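Local atomic coordinates of kelch domain-containing protein (Colletotrichum graminicola M1.001, PDB entry 5C86), a protein that probably oxidises alcohols to aldehydes as a copper-dependent enzyme of the galactose oxidase and glyoxal oxidase family, and is modelled here without its metal. Residues L21-G26 and I416-T421; K130-G135 and A179-W184; F237-G242 and T311-D316; W292-M297 and T326-P331; S336-L339 and T345-S348. All blocks are in the same frame, centred on the assembly; numbering follows the deposited sequence.

Contact 1: L21-G26 and I416-T421; sequences LVPETG and IRVSAT
Val418 faces Leu21 across this contact, and its side chain can be followed outward. CB points at the 21-26 segment and splits into two methyl branches that do different work. CG1, swung anti to the backbone N (chi1 171°), does most of the touching: it sits 3.4 Å from Leu21 O. It also meets the leucine side chain, with Leu21 CB 4.1 Å from Val418 CG1. On another side the same methyl reaches the proline ring, with Pro23 CG 4.3 Å from Val418 CG1. CG2, next to the backbone N, is a looser neighbour of Leu21 CD2. One methyl is thus fitted against the carbonyl and side chain of Leu21 and against Pro23 CG, all by van der Waals contact.

The polar link is made by backbone. Leu21 N gives its hydrogen to Ser419 O at 3.1 Å, and the bond is essentially straight (179° at the hydrogen). Ser419 itself turns its side chain away from Leu21, and its hydroxyl bonds to Asn426. Beyond Pro23 the 21-26 chain folds back on itself, with Gly26 N bonded to Val22 O at 2.8 Å.

Segment 416-421 belongs to the long strand 412-422 of the C-terminal domain, which leads to the copper ligand His423; as in galactose oxidase, this part of the domain reaches into the core of the propeller. There it lies with strand 18-21 along one edge, where Thr421 also pairs with Val19, and strand 459-466 along another, where Val418 bonds to Tyr460, while Leu78 of strand 75-78 packs against Val418.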
# COMPACT_ATOMS: atom_id res chain seq x y z
N LEU A 21 3.24 5.94 5.91
CA LEU A 21 4.65 6.32 6.16
C LEU A 21 4.78 7.77 5.83
O LEU A 21 4.37 8.23 4.78
CB LEU A 21 5.60 5.49 5.27
CG LEU A 21 7.07 5.77 5.52
CD1 LEU A 21 7.48 5.17 6.80
CD2 LEU A 21 7.88 5.16 4.43
N VAL A 22 5.32 8.57 6.78
CA VAL A 22 5.43 10.00 6.58
C VAL A 22 6.70 10.30 5.70
O VAL A 22 7.81 9.90 6.05
CB VAL A 22 5.56 10.68 7.94
CG1 VAL A 22 5.72 12.17 7.76
CG2 VAL A 22 4.33 10.34 8.85
N PRO A 23 6.49 10.98 4.59
CA PRO A 23 7.69 11.33 3.81
C PRO A 23 8.74 12.10 4.59
O PRO A 23 8.43 12.83 5.52
CB PRO A 23 7.14 12.17 2.70
CG PRO A 23 5.74 11.76 2.49
CD PRO A 23 5.29 11.41 3.91
N GLU A 24 10.01 11.86 4.24
CA GLU A 24 11.20 12.57 4.71
C GLU A 24 11.61 12.13 6.08
O GLU A 24 12.75 11.77 6.29
CB GLU A 24 11.07 14.11 4.68
CG GLU A 24 11.35 14.70 3.34
CD GLU A 24 11.13 16.19 3.30
OE1 GLU A 24 11.07 16.86 4.38
OE2 GLU A 24 10.92 16.63 2.15
N THR A 25 10.66 12.07 7.03
CA THR A 25 11.04 11.55 8.38
C THR A 25 11.01 10.06 8.43
O THR A 25 11.75 9.41 9.17
CB THR A 25 10.14 12.05 9.48
OG1 THR A 25 8.80 11.67 9.17
CG2 THR A 25 10.21 13.57 9.58
N GLY A 26 10.10 9.47 7.64
CA GLY A 26 9.87 8.07 7.80
C GLY A 26 9.16 7.60 9.07
O GLY A 26 9.17 6.45 9.38
N ILE A 416 11.13 2.82 -4.18
CA ILE A 416 9.84 2.25 -3.73
C ILE A 416 8.94 3.36 -3.32
O ILE A 416 9.34 4.21 -2.51
CB ILE A 416 10.02 1.23 -2.60
CG1 ILE A 416 10.80 -0.01 -3.11
CG2 ILE A 416 8.66 0.75 -2.08
CD1 ILE A 416 10.84 -1.17 -2.18
N ARG A 417 7.76 3.43 -3.90
CA ARG A 417 6.90 4.53 -3.63
C ARG A 417 6.35 4.54 -2.20
O ARG A 417 5.91 3.48 -1.69
CB ARG A 417 5.78 4.55 -4.63
CG ARG A 417 5.06 5.91 -4.76
CD ARG A 417 4.20 6.01 -6.03
NE ARG A 417 3.44 7.24 -6.11
CZ ARG A 417 2.41 7.52 -5.33
NH1 ARG A 417 1.90 6.62 -4.56
NH2 ARG A 417 1.83 8.70 -5.36
N VAL A 418 6.40 5.70 -1.54
CA VAL A 418 5.92 5.82 -0.17
C VAL A 418 4.42 5.60 -0.14
O VAL A 418 3.68 6.06 -1.02
CB VAL A 418 6.31 7.21 0.39
CG1 VAL A 418 5.69 7.53 1.72
CG2 VAL A 418 7.83 7.39 0.41
N SER A 419 3.96 4.89 0.88
CA SER A 419 2.59 4.39 0.84
C SER A 419 1.88 4.40 2.20
O SER A 419 2.38 4.90 3.17
CB SER A 419 2.54 2.99 0.15
OG SER A 419 3.14 2.04 0.98
N ALA A 420 0.65 3.88 2.12
CA ALA A 420 -0.30 3.90 3.22
C ALA A 420 -1.23 2.74 2.95
O ALA A 420 -1.47 2.34 1.82
CB ALA A 420 -1.09 5.18 3.25
N THR A 421 -1.81 2.22 4.04
CA THR A 421 -2.71 1.07 3.86
C THR A 421 -3.78 0.99 4.91
O THR A 421 -3.60 1.38 6.05
CB THR A 421 -1.92 -0.29 3.90
OG1 THR A 421 -2.72 -1.36 3.36
CG2 THR A 421 -1.38 -0.74 5.25

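Contact 2: K130-G135 and A179-W184; sequences KIFVIG and AWLWSW
A single water stands in for direct backbone pairing where Ile134 and Ala179 come together. It donates to Ile134 O at 2.9 Å and accepts from Ala179 N at 3.0 Å, so the carbonyl of Ile134 and the amide leading into strand 181-183 are joined through one water. Ala179 CB lies beside this bridge, pointing at the other segment, 4.6 Å from Ile134 CG2.

The rest of the contact is apolar and centres on Leu181. With its CG anti to the carbonyl carbon (chi1 -58°), this leucine turns its forked tip to two residues of the facing strand. CD1 touches both, 4.2 Å from Phe132 CD2 and 4.2 Å from Ile134 CG2; CD2 meets the isoleucine, 4.1 Å from Ile134 CG2. The leucine runs at about a right angle to both partners, and CD1 meets the phenyl ring obliquely.

These are strands of two neighbouring blades of the kelch beta-propeller: 181-183 is the first strand of its four-stranded sheet and 131-134 the second of the preceding one. Apart from the water bridge, the segments meet through side chains, at a nearest CA separation of 9.1 Å between Phe132 and Ser183. Val189, on the strand next to 181-183, touches both Phe132 and Leu181 and extends the apolar layer. Polar ties at its margins come from strand 122-125: Ser122 OG bonds to Ala179 O, and Ser183 OG to Thr125 O. The side chain of Ile134 is about 11 Å from that of the copper ligand Tyr120.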
# COMPACT_ATOMS: atom_id res chain seq x y z
N LYS A 130 -3.62 12.90 -10.47
CA LYS A 130 -5.02 13.01 -10.00
C LYS A 130 -5.31 11.85 -9.08
O LYS A 130 -4.52 10.91 -9.01
CB LYS A 130 -5.98 13.03 -11.21
CG LYS A 130 -5.81 14.32 -11.98
CD LYS A 130 -6.81 14.38 -13.11
CE LYS A 130 -6.64 15.72 -13.83
NZ LYS A 130 -7.45 15.71 -15.08
N ILE A 131 -6.42 11.93 -8.36
CA ILE A 131 -6.81 10.86 -7.40
C ILE A 131 -8.09 10.22 -7.88
O ILE A 131 -9.15 10.92 -7.93
CB ILE A 131 -7.00 11.31 -5.97
CG1 ILE A 131 -5.91 12.20 -5.40
CG2 ILE A 131 -7.35 10.13 -5.12
CD1 ILE A 131 -4.50 11.65 -5.41
N PHE A 132 -8.05 8.97 -8.28
CA PHE A 132 -9.22 8.22 -8.83
C PHE A 132 -9.79 7.38 -7.73
O PHE A 132 -9.01 6.65 -7.03
CB PHE A 132 -8.79 7.36 -10.00
CG PHE A 132 -9.82 6.46 -10.57
CD1 PHE A 132 -10.95 6.97 -11.21
CD2 PHE A 132 -9.69 5.08 -10.42
CE1 PHE A 132 -11.83 6.10 -11.85
CE2 PHE A 132 -10.63 4.21 -11.00
CZ PHE A 132 -11.71 4.72 -11.72
N VAL A 133 -11.11 7.43 -7.56
CA VAL A 133 -11.77 6.49 -6.60
C VAL A 133 -12.90 5.77 -7.30
O VAL A 133 -13.54 6.33 -8.23
CB VAL A 133 -12.30 7.16 -5.32
CG1 VAL A 133 -11.25 7.97 -4.58
CG2 VAL A 133 -13.44 8.13 -5.61
N ILE A 134 -13.16 4.54 -6.85
CA ILE A 134 -14.28 3.81 -7.36
C ILE A 134 -14.75 2.81 -6.33
O ILE A 134 -13.97 2.29 -5.52
CB ILE A 134 -13.97 3.17 -8.73
CG1 ILE A 134 -15.27 2.72 -9.47
CG2 ILE A 134 -12.98 1.98 -8.59
CD1 ILE A 134 -15.06 2.38 -10.91
N GLY A 135 -16.05 2.52 -6.40
CA GLY A 135 -16.68 1.66 -5.40
C GLY A 135 -16.81 2.18 -4.01
O GLY A 135 -16.69 3.37 -3.72
N ALA A 179 -11.30 -2.49 -4.42
CA ALA A 179 -10.73 -2.83 -5.73
C ALA A 179 -9.19 -2.80 -5.73
O ALA A 179 -8.55 -1.94 -5.03
CB ALA A 179 -11.26 -1.91 -6.79
N TRP A 180 -8.60 -3.72 -6.49
CA TRP A 180 -7.14 -3.81 -6.63
C TRP A 180 -6.72 -2.81 -7.75
O TRP A 180 -6.44 -3.21 -8.85
CB TRP A 180 -6.72 -5.21 -6.96
CG TRP A 180 -7.12 -6.29 -6.04
CD1 TRP A 180 -7.86 -6.21 -4.89
CD2 TRP A 180 -6.92 -7.66 -6.27
NE1 TRP A 180 -8.04 -7.44 -4.34
CE2 TRP A 180 -7.50 -8.39 -5.19
CE3 TRP A 180 -6.26 -8.38 -7.28
CZ2 TRP A 180 -7.40 -9.79 -5.09
CZ3 TRP A 180 -6.18 -9.75 -7.17
CH2 TRP A 180 -6.75 -10.45 -6.13
N LEU A 181 -6.68 -1.54 -7.45
CA LEU A 181 -6.40 -0.49 -8.45
C LEU A 181 -4.89 -0.25 -8.62
O LEU A 181 -4.12 -0.09 -7.64
CB LEU A 181 -7.01 0.78 -8.04
CG LEU A 181 -8.53 0.84 -7.79
CD1 LEU A 181 -8.97 2.25 -7.47
CD2 LEU A 181 -9.27 0.31 -9.00
N TRP A 182 -4.48 -0.31 -9.87
CA TRP A 182 -3.07 -0.04 -10.24
C TRP A 182 -3.02 1.01 -11.33
O TRP A 182 -3.39 0.68 -12.45
CB TRP A 182 -2.35 -1.35 -10.62
CG TRP A 182 -2.18 -2.19 -9.44
CD1 TRP A 182 -2.90 -3.28 -9.07
CD2 TRP A 182 -1.30 -1.89 -8.35
NE1 TRP A 182 -2.51 -3.70 -7.82
CE2 TRP A 182 -1.52 -2.88 -7.35
CE3 TRP A 182 -0.40 -0.88 -8.11
CZ2 TRP A 182 -0.89 -2.83 -6.13
CZ3 TRP A 182 0.24 -0.84 -6.93
CH2 TRP A 182 -0.02 -1.81 -5.93
N SER A 183 -2.51 2.17 -11.00
CA SER A 183 -2.34 3.20 -12.01
C SER A 183 -1.29 2.86 -13.02
O SER A 183 -0.25 2.21 -12.71
CB SER A 183 -1.96 4.49 -11.37
OG SER A 183 -3.00 4.94 -10.53
N TRP A 184 -1.56 3.23 -14.28
CA TRP A 184 -0.69 2.86 -15.38
C TRP A 184 -0.58 4.02 -16.42
O TRP A 184 -0.87 5.14 -16.10
CB TRP A 184 -1.11 1.50 -15.94
CG TRP A 184 -0.16 0.76 -16.82
CD1 TRP A 184 -0.38 0.24 -18.14
CD2 TRP A 184 1.21 0.39 -16.51
NE1 TRP A 184 0.72 -0.42 -18.59
CE2 TRP A 184 1.71 -0.34 -17.64
CE3 TRP A 184 2.02 0.55 -15.38
CZ2 TRP A 184 2.95 -0.90 -17.62
CZ3 TRP A 184 3.31 -0.04 -15.39
CH2 TRP A 184 3.75 -0.71 -16.51
O HOH W 1 -13.46 -0.49 -4.72

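Contact 3: F237-G242 and T311-D316; sequences FTYGGG and TPELFD
Segments 237-242 and 311-316 run through neighbouring sheets with Phe237 and Phe315 as their nearest points, 9.5 Å between CA atoms, a gap that side chains rather than backbone must bridge. Both phenylalanines do so with CG anti to the backbone N (chi1 165° for Phe237), which sends each ring outward from its strand. They meet as an offset stack, centroids 4.3 Å apart and planes inclined by 25°. The overlap is uneven: Phe237 CE1 sits over the middle of the Phe315 ring, 3.5 Å above its plane, whereas Phe315 CD2 lies over the rim of Phe237. Because of the tilt, the rings approach most closely on one flank, where Phe237 CD1 is 3.4 Å from Phe315 CE2.

Two residues on from Phe237 and two back from Phe315, Tyr239 and Glu313 are only near neighbours. Tyr239 OH stays 3.8 Å from Glu313 OE1, and the phenol ring stands almost perpendicular to the carboxylate (88°). Each polar group is engaged by the chain just before strand 282-285: the phenol bonds to Tyr276 O, and the carboxylate takes Lys275 N on OE2 and a salt bridge from Arg278 on OE1. That charge pair probably favours an ionised Glu313 in this buried place. Phe322, on the strand next to 313-316, meets the rings of both Phe315 and Tyr239.

After Tyr239 the chain enters Gly240 and Gly241, both at positive phi. A glycine pair following the second strand of a blade is characteristic of kelch repeats, and this one is consistent with that; the stack joins two successive blades of the propeller.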
# COMPACT_ATOMS: atom_id res chain seq x y z
N PHE A 237 1.92 -8.88 -8.45
CA PHE A 237 1.71 -10.15 -7.79
C PHE A 237 0.37 -10.07 -7.11
O PHE A 237 -0.00 -9.01 -6.53
CB PHE A 237 2.77 -10.30 -6.70
CG PHE A 237 2.50 -11.36 -5.67
CD1 PHE A 237 2.69 -12.71 -5.97
CD2 PHE A 237 2.17 -11.01 -4.40
CE1 PHE A 237 2.51 -13.68 -5.05
CE2 PHE A 237 1.99 -12.01 -3.43
CZ PHE A 237 2.22 -13.34 -3.74
N THR A 238 -0.39 -11.17 -7.16
CA THR A 238 -1.71 -11.26 -6.47
C THR A 238 -1.79 -12.46 -5.66
O THR A 238 -1.19 -13.49 -6.01
CB THR A 238 -2.89 -11.25 -7.45
OG1 THR A 238 -2.96 -12.52 -8.17
CG2 THR A 238 -2.81 -10.05 -8.42
N TYR A 239 -2.51 -12.44 -4.51
CA TYR A 239 -2.53 -13.58 -3.60
C TYR A 239 -3.85 -13.64 -2.85
O TYR A 239 -4.24 -12.66 -2.24
CB TYR A 239 -1.40 -13.52 -2.54
CG TYR A 239 -1.26 -14.80 -1.75
CD1 TYR A 239 -0.58 -15.86 -2.33
CD2 TYR A 239 -1.82 -14.98 -0.52
CE1 TYR A 239 -0.44 -17.06 -1.70
CE2 TYR A 239 -1.70 -16.19 0.14
CZ TYR A 239 -0.96 -17.20 -0.46
OH TYR A 239 -0.78 -18.43 0.18
N GLY A 240 -4.39 -14.84 -2.75
CA GLY A 240 -5.43 -15.13 -1.75
C GLY A 240 -6.76 -14.46 -1.95
O GLY A 240 -7.15 -14.09 -3.06
N GLY A 241 -7.44 -14.24 -0.81
CA GLY A 241 -8.79 -13.70 -0.86
C GLY A 241 -9.88 -14.77 -0.88
O GLY A 241 -9.64 -15.97 -0.96
N GLY A 242 -11.10 -14.31 -0.88
CA GLY A 242 -12.26 -15.22 -0.81
C GLY A 242 -13.36 -14.86 -1.78
O GLY A 242 -13.54 -13.71 -2.20
N THR A 311 2.05 -17.62 10.55
CA THR A 311 3.33 -17.74 9.88
C THR A 311 3.26 -16.95 8.51
O THR A 311 2.57 -17.43 7.58
CB THR A 311 3.68 -19.18 9.59
OG1 THR A 311 3.78 -19.86 10.87
CG2 THR A 311 4.99 -19.26 8.96
N PRO A 312 4.02 -15.85 8.43
CA PRO A 312 4.06 -15.07 7.16
C PRO A 312 4.85 -15.85 6.17
O PRO A 312 5.58 -16.80 6.52
CB PRO A 312 4.76 -13.81 7.53
CG PRO A 312 4.67 -13.65 9.08
CD PRO A 312 4.68 -15.11 9.51
N GLU A 313 4.79 -15.43 4.89
CA GLU A 313 5.58 -15.98 3.81
C GLU A 313 6.30 -14.91 3.07
O GLU A 313 5.80 -13.84 2.86
CB GLU A 313 4.71 -16.84 2.89
CG GLU A 313 4.33 -18.19 3.55
CD GLU A 313 3.31 -18.95 2.70
OE1 GLU A 313 2.06 -18.60 2.73
OE2 GLU A 313 3.74 -19.86 1.89
N LEU A 314 7.52 -15.23 2.69
CA LEU A 314 8.39 -14.41 1.84
C LEU A 314 8.31 -14.95 0.43
O LEU A 314 8.59 -16.12 0.20
CB LEU A 314 9.82 -14.45 2.38
CG LEU A 314 10.79 -13.57 1.65
CD1 LEU A 314 10.43 -12.11 1.60
CD2 LEU A 314 12.15 -13.77 2.36
N PHE A 315 7.84 -14.13 -0.52
CA PHE A 315 7.68 -14.58 -1.90
C PHE A 315 8.76 -13.94 -2.77
O PHE A 315 9.02 -12.76 -2.68
CB PHE A 315 6.32 -14.16 -2.43
CG PHE A 315 6.09 -14.47 -3.89
CD1 PHE A 315 5.89 -15.77 -4.31
CD2 PHE A 315 6.13 -13.47 -4.85
CE1 PHE A 315 5.64 -16.02 -5.63
CE2 PHE A 315 5.91 -13.72 -6.18
CZ PHE A 315 5.68 -15.03 -6.57
N ASP A 316 9.39 -14.75 -3.65
CA ASP A 316 10.43 -14.28 -4.56
C ASP A 316 9.86 -14.32 -5.96
O ASP A 316 9.70 -15.38 -6.50
CB ASP A 316 11.70 -15.14 -4.44
CG ASP A 316 12.80 -14.69 -5.37
OD1 ASP A 316 12.54 -13.83 -6.28
OD2 ASP A 316 13.93 -15.20 -5.06

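Contact 4: W292-M297 and T326-P331; sequences WVVGGM and TPHTVP
Val294 and His328 meet where the second strand of one kelch propeller blade approaches the loop that crosses to the next. Strand 291-294 leads into Gly295-Gly296, both at positive phi and consistent with the double glycine of kelch repeats; segment 326-331 links strand 321-324 to strand 336-340.

The van der Waals part is small. Val294 presents CG2, its branch anti to the backbone N, obliquely to the imidazole. His328 reaches across because its CG stands between the backbone N and the carbonyl carbon (chi1 52°), lifting the ring off the loop toward the strand. The Gly295 amide lies near the plane of this ring, at its edge. The imidazole is probably turned over in the model, so the identity of the ring atoms nearest Val294 and Gly295 remains doubtful. The backbones stay well apart even at their closest, 6.8 Å between Gly295 CA and Pro331 CA.

The hydrogen bonds that hold the two pieces run to residues around them. Gly295 O accepts from Arg278, Gly296 bonds through its backbone to Arg332, the residue after segment 326-331, and Trp6 NE1 bonds to Thr326 O. The loop leads toward the copper ligand His335, whose side chain is about 12 Å from Gly295.

Aromatic packing completes the strand side: Trp292 stacks on Trp368, and one face of the Trp292 indole carries Val294 CB, offset toward the rim and 3.7 Å above the ring plane.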
# COMPACT_ATOMS: atom_id res chain seq x y z
N TRP A 292 6.55 -9.70 1.04
CA TRP A 292 6.20 -10.41 2.31
C TRP A 292 4.70 -10.38 2.47
O TRP A 292 4.10 -9.29 2.30
CB TRP A 292 6.83 -9.67 3.40
CG TRP A 292 6.81 -10.34 4.76
CD1 TRP A 292 7.33 -11.52 5.05
CD2 TRP A 292 6.35 -9.75 5.97
NE1 TRP A 292 7.26 -11.74 6.43
CE2 TRP A 292 6.66 -10.67 7.00
CE3 TRP A 292 5.75 -8.54 6.30
CZ2 TRP A 292 6.41 -10.37 8.33
CZ3 TRP A 292 5.55 -8.25 7.66
CH2 TRP A 292 5.89 -9.18 8.62
N VAL A 293 4.13 -11.53 2.76
CA VAL A 293 2.69 -11.72 2.92
C VAL A 293 2.46 -12.09 4.36
O VAL A 293 2.92 -13.17 4.76
CB VAL A 293 2.10 -12.75 1.97
CG1 VAL A 293 0.62 -12.74 2.09
CG2 VAL A 293 2.50 -12.40 0.51
N VAL A 294 1.76 -11.24 5.09
CA VAL A 294 1.65 -11.43 6.54
C VAL A 294 0.17 -11.42 6.99
O VAL A 294 -0.66 -10.62 6.52
CB VAL A 294 2.39 -10.33 7.31
CG1 VAL A 294 2.08 -8.93 6.88
CG2 VAL A 294 2.28 -10.49 8.85
N GLY A 295 -0.13 -12.36 7.90
CA GLY A 295 -1.45 -12.38 8.55
C GLY A 295 -2.50 -13.02 7.70
O GLY A 295 -2.25 -13.86 6.82
N GLY A 296 -3.74 -12.58 7.94
CA GLY A 296 -4.90 -13.18 7.30
C GLY A 296 -5.41 -14.42 8.03
O GLY A 296 -4.74 -14.98 8.89
N MET A 297 -6.59 -14.83 7.65
CA MET A 297 -7.25 -16.04 8.21
C MET A 297 -7.76 -16.94 7.15
O MET A 297 -7.84 -16.56 5.97
CB MET A 297 -8.39 -15.56 9.13
CG MET A 297 -9.56 -14.93 8.41
SD MET A 297 -10.64 -13.84 9.38
CE MET A 297 -11.29 -14.97 10.64
N THR A 326 9.48 -15.93 10.39
CA THR A 326 9.24 -16.24 11.81
C THR A 326 7.77 -15.91 12.16
O THR A 326 7.29 -14.81 11.94
CB THR A 326 10.23 -15.51 12.70
OG1 THR A 326 11.55 -16.03 12.45
CG2 THR A 326 9.96 -15.74 14.15
N PRO A 327 7.10 -16.89 12.79
CA PRO A 327 5.73 -16.62 13.21
C PRO A 327 5.57 -15.56 14.28
O PRO A 327 6.50 -15.26 15.05
CB PRO A 327 5.20 -17.97 13.75
CG PRO A 327 6.38 -18.78 13.99
CD PRO A 327 7.49 -18.28 13.08
N HIS A 328 4.39 -14.95 14.24
CA HIS A 328 3.96 -14.01 15.27
C HIS A 328 2.94 -14.79 16.16
O HIS A 328 2.47 -15.84 15.79
CB HIS A 328 3.47 -12.68 14.69
CG HIS A 328 2.44 -12.82 13.62
ND1 HIS A 328 2.72 -13.05 12.29
CD2 HIS A 328 1.10 -12.85 13.72
CE1 HIS A 328 1.57 -13.14 11.61
NE2 HIS A 328 0.58 -13.00 12.47
N THR A 329 2.66 -14.19 17.30
CA THR A 329 1.73 -14.80 18.27
C THR A 329 0.36 -14.17 18.27
O THR A 329 -0.64 -14.88 18.49
CB THR A 329 2.31 -14.76 19.70
OG1 THR A 329 2.61 -13.42 20.10
CG2 THR A 329 3.48 -15.69 19.81
N VAL A 330 0.27 -12.92 17.87
CA VAL A 330 -0.99 -12.22 17.80
C VAL A 330 -1.61 -12.38 16.40
O VAL A 330 -0.96 -12.03 15.41
CB VAL A 330 -0.85 -10.73 18.13
CG1 VAL A 330 -2.15 -9.98 18.05
CG2 VAL A 330 -0.25 -10.55 19.56
N PRO A 331 -2.88 -12.76 16.31
CA PRO A 331 -3.55 -12.83 14.96
C PRO A 331 -3.57 -11.46 14.32
O PRO A 331 -3.80 -10.45 15.00
CB PRO A 331 -4.97 -13.29 15.26
CG PRO A 331 -4.81 -14.00 16.55
CD PRO A 331 -3.82 -13.22 17.35

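Contact 5: S336-L339 and T345-S348; sequences STAL and TIWS
Trp347 lays its indole alongside the neighbouring strand and points its N-H at Thr337, within the beta-hairpin formed by strands 336-340 and 346-350 of a propeller blade. The NE1 to Thr337 OG1 bond is 2.9 Å long and nearly straight (171°), and the oxygen is only 8° out of the indole plane; Thr337 CB also lies at that ring edge. The threonine offers its hydroxyl there because OG1 stands between the backbone N and the carbonyl carbon (chi1 55°). The same hydroxyl bonds to Pro16 O, so it is gripped from two directions and helps to hold the indole in its rotation.

Leu339 is the hydrogen-bonded partner of Trp347: Leu339 N reaches Trp347 O at 3.0 Å, and Trp347 N reaches Leu339 O at 2.8 Å. Leu339 CB lies beside the indole, 4.3 Å from Trp347 CD1, while the branched end of the leucine leads off toward Leu21 and Val19. Ala338 and Ser348, the non-hydrogen-bonded pair, occupy the other face against Val294. The side chain of Thr337 is about 7 Å from those of the copper ligands His335 and His423. Between the strands, water 2 donates to Thr337 O at 2.8 Å and lies 2.7 Å from Ser348 OG.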
# COMPACT_ATOMS: atom_id res chain seq x y z
N SER A 336 -6.02 -5.49 10.31
CA SER A 336 -4.54 -5.52 10.44
C SER A 336 -3.90 -4.73 9.26
O SER A 336 -4.51 -4.49 8.25
CB SER A 336 -4.00 -6.93 10.47
OG SER A 336 -4.25 -7.63 9.22
N THR A 337 -2.71 -4.28 9.56
CA THR A 337 -1.94 -3.44 8.64
C THR A 337 -0.50 -3.94 8.56
O THR A 337 0.01 -4.57 9.47
CB THR A 337 -2.00 -1.97 9.05
OG1 THR A 337 -1.56 -1.85 10.41
CG2 THR A 337 -3.37 -1.36 8.81
N ALA A 338 0.18 -3.62 7.41
CA ALA A 338 1.61 -3.84 7.29
C ALA A 338 2.15 -2.81 6.30
O ALA A 338 1.43 -2.37 5.42
CB ALA A 338 1.97 -5.22 6.81
N LEU A 339 3.39 -2.39 6.51
CA LEU A 339 3.91 -1.30 5.75
C LEU A 339 5.44 -1.33 5.75
O LEU A 339 6.09 -1.52 6.78
CB LEU A 339 3.41 0.03 6.30
CG LEU A 339 3.42 1.16 5.29
CD1 LEU A 339 2.29 1.03 4.32
CD2 LEU A 339 3.39 2.48 6.00
N THR A 345 12.79 -2.49 7.26
CA THR A 345 11.98 -3.38 8.06
C THR A 345 10.50 -3.14 7.63
O THR A 345 10.16 -2.18 6.91
CB THR A 345 12.11 -3.09 9.58
OG1 THR A 345 11.54 -1.82 9.83
CG2 THR A 345 13.57 -3.22 9.99
N ILE A 346 9.63 -4.02 8.14
CA ILE A 346 8.22 -4.00 7.80
C ILE A 346 7.37 -3.97 9.04
O ILE A 346 7.46 -4.88 9.88
CB ILE A 346 7.81 -5.18 6.96
CG1 ILE A 346 8.74 -5.35 5.75
CG2 ILE A 346 6.38 -4.96 6.47
CD1 ILE A 346 8.39 -6.46 4.77
N TRP A 347 6.63 -2.93 9.19
CA TRP A 347 5.54 -2.90 10.23
C TRP A 347 4.51 -3.94 9.98
O TRP A 347 4.09 -4.17 8.86
CB TRP A 347 4.87 -1.55 10.22
CG TRP A 347 3.53 -1.54 10.86
CD1 TRP A 347 2.32 -1.49 10.17
CD2 TRP A 347 3.23 -1.48 12.24
NE1 TRP A 347 1.28 -1.49 11.09
CE2 TRP A 347 1.84 -1.46 12.34
CE3 TRP A 347 4.01 -1.51 13.40
CZ2 TRP A 347 1.19 -1.44 13.61
CZ3 TRP A 347 3.37 -1.49 14.66
CH2 TRP A 347 1.99 -1.47 14.72
N SER A 348 4.11 -4.64 11.06
CA SER A 348 2.91 -5.54 11.07
C SER A 348 2.14 -5.37 12.41
O SER A 348 2.78 -5.54 13.48
CB SER A 348 3.34 -6.96 10.93
OG SER A 348 2.26 -7.85 11.16
O HOH W 2 0.05 -7.32 9.75

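In the fold
Contact 1 joins the propeller to the C-terminal domain and closes a loop of the chain in which the other four are nested. Contacts 2 and 3 link successive blades, their centres 21 Å apart, and touch where Trp180 meets Thr238. Contacts 3 and 4 alternate along the chain and share one sheet, with strands 291-294 and 313-316 adjacent. Contact 5 lies about 10 Å from contact 4 and 12 Å from contact 1, centre to centre, and touches both. Its blade takes strand 5-11 from the N-terminus, closing the propeller ring. The copper ligands come from the propeller (Tyr120, His335) and the C-terminal domain (His423), so contact 1 joins the two parts that supply them.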